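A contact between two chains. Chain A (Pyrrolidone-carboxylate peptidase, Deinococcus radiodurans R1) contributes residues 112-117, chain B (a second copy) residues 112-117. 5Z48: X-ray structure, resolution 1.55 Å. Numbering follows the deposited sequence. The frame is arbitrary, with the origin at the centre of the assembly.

Chain A, residues 112-117: PAAYLA
Chain B, residues 112-117: PAAYLA

Small side chains let two backbones come close, and the contact between two copies of the Deinococcus radiodurans pyrrolidone-carboxylate peptidase is a compact example. The same stretch, PAAYLA, comes from each chain in a nearly twofold arrangement, and alanines 113 and 114 with leucine 116 make the contact. The end-to-end directions, taken from CA 113 to CA 116, lie 146° apart, so the segments run roughly antiparallel but distinctly skewed. The register is centred on alanine: the CA atoms of A:Ala114 and B:Ala114 are 5.7 Å apart.

Each segment begins in an extended proline (phi/psi near -62/151), turns through A:Ala113 or B:Ala113 (about -60/-30), and then straightens into a short strand over residues 114–116, with values near -157/164, -126/132 and -75/138; A:Ala117 and B:Ala117 continue extended at about -60/147. Both proline rings have C-gamma exo pucker. At the bend, the methyl of A:Ala113, like that of B:Ala113, forms a bump: its CA-to-CB bond points toward the partner, as do those of A:Ala114 and B:Ala114, and these four residues supply most of the 261 Å² buried between the segments.

At the centre, A:Ala114 CB meets B:Ala114 CB at 3.7 Å, a methyl-to-methyl van der Waals contact. Around it, the A:Ala113 methyl enters a shallow hollow lined by B:Ala114 and B:Leu116. A:Ala113 CB lies 3.7 Å from B:Ala114 O, 4.4 Å from B:Ala114 CB and 3.9 Å from B:Leu116 CG. The reciprocal bump places B:Ala113 CB 3.7 Å from A:Ala114 O and 4.0 Å from A:Leu116 CG. The carbonyl oxygens form part of the hollow's wall, while the leucines add an apolar border. Although the CA-to-CB bond of each leucine points sideways, an m,t rotamer (chi1 near -58°, chi2 near 180°) brings the end of the side chain nearer the other segment.

No direct hydrogen bond joins the two backbones. Instead, water 1 sits between them and accepts from both amides, with A:Ala114 N and B:Ala114 N each 3.1 Å from its oxygen. One solvent molecule thus satisfies two equivalent donors and links the strands at the point of register.

The tyrosines lie on the far side of each strand. The CA-to-CB bonds of A:Tyr115 and B:Tyr115 point away from the opposing segment, with chi1 near -75° (m) and chi2 near 90°, and their side chains make no contact with it. Both hydroxyls are hydrogen-bonded elsewhere in the structure.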

# COMPACT_ATOMS: atom_id res chain seq x y z
N PRO A 112 29.65 -4.78 -16.27
CA PRO A 112 28.48 -5.68 -16.22
C PRO A 112 27.18 -4.94 -15.98
O PRO A 112 27.13 -3.91 -15.30
CB PRO A 112 28.80 -6.62 -15.05
CG PRO A 112 30.38 -6.64 -15.06
CD PRO A 112 30.70 -5.20 -15.32
N ALA A 113 26.11 -5.54 -16.51
CA ALA A 113 24.77 -5.00 -16.25
C ALA A 113 24.43 -5.00 -14.76
O ALA A 113 23.67 -4.14 -14.29
CB ALA A 113 23.72 -5.81 -17.03
N ALA A 114 24.95 -5.95 -14.01
CA ALA A 114 24.68 -6.00 -12.59
C ALA A 114 25.78 -6.77 -11.86
O ALA A 114 26.55 -7.52 -12.47
CB ALA A 114 23.33 -6.66 -12.28
N TYR A 115 25.80 -6.60 -10.53
CA TYR A 115 26.55 -7.48 -9.63
C TYR A 115 25.62 -8.02 -8.56
O TYR A 115 24.87 -7.25 -7.94
CB TYR A 115 27.73 -6.73 -8.94
CG TYR A 115 28.93 -6.49 -9.81
CD1 TYR A 115 29.03 -5.34 -10.61
CD2 TYR A 115 30.01 -7.38 -9.83
CE1 TYR A 115 30.14 -5.12 -11.43
CE2 TYR A 115 31.11 -7.16 -10.63
CZ TYR A 115 31.18 -6.03 -11.43
OH TYR A 115 32.30 -5.83 -12.20
N LEU A 116 25.67 -9.33 -8.31
CA LEU A 116 24.98 -9.89 -7.15
C LEU A 116 25.76 -9.56 -5.87
O LEU A 116 26.99 -9.70 -5.82
CB LEU A 116 24.83 -11.40 -7.29
CG LEU A 116 24.07 -11.84 -8.54
CD1 LEU A 116 24.05 -13.39 -8.54
CD2 LEU A 116 22.66 -11.28 -8.41
N ALA A 117 25.02 -9.18 -4.83
CA ALA A 117 25.64 -9.03 -3.50
C ALA A 117 26.26 -10.36 -3.06
O ALA A 117 25.77 -11.44 -3.39
CB ALA A 117 24.58 -8.60 -2.48
N PRO B 112 26.22 -13.97 -17.42
CA PRO B 112 26.12 -12.70 -16.67
C PRO B 112 25.10 -12.77 -15.54
O PRO B 112 24.08 -13.46 -15.61
CB PRO B 112 25.68 -11.68 -17.73
CG PRO B 112 26.27 -12.26 -19.05
CD PRO B 112 26.03 -13.74 -18.88
N ALA B 113 25.35 -11.94 -14.51
CA ALA B 113 24.40 -11.81 -13.42
C ALA B 113 23.04 -11.30 -13.89
O ALA B 113 22.01 -11.60 -13.26
CB ALA B 113 24.96 -10.86 -12.36
N ALA B 114 23.02 -10.50 -14.96
CA ALA B 114 21.78 -9.93 -15.45
C ALA B 114 21.95 -9.53 -16.91
O ALA B 114 23.06 -9.40 -17.42
CB ALA B 114 21.37 -8.71 -14.63
N TYR B 115 20.80 -9.31 -17.57
CA TYR B 115 20.74 -8.66 -18.89
C TYR B 115 19.78 -7.48 -18.82
O TYR B 115 18.67 -7.61 -18.30
CB TYR B 115 20.25 -9.66 -19.97
CG TYR B 115 21.27 -10.65 -20.39
CD1 TYR B 115 21.43 -11.90 -19.74
CD2 TYR B 115 22.10 -10.39 -21.48
CE1 TYR B 115 22.36 -12.83 -20.17
CE2 TYR B 115 23.04 -11.32 -21.92
CZ TYR B 115 23.18 -12.54 -21.26
OH TYR B 115 24.11 -13.42 -21.71
N LEU B 116 20.20 -6.32 -19.33
CA LEU B 116 19.25 -5.22 -19.51
C LEU B 116 18.34 -5.50 -20.70
O LEU B 116 18.78 -5.93 -21.77
CB LEU B 116 19.99 -3.89 -19.69
CG LEU B 116 20.92 -3.49 -18.54
CD1 LEU B 116 21.56 -2.14 -18.93
CD2 LEU B 116 20.07 -3.39 -17.28
N ALA B 117 17.05 -5.19 -20.53
CA ALA B 117 16.13 -5.25 -21.66
C ALA B 117 16.61 -4.30 -22.75
O ALA B 117 17.17 -3.22 -22.47
CB ALA B 117 14.72 -4.84 -21.20
O HOH W 1 25.53 -8.67 -15.36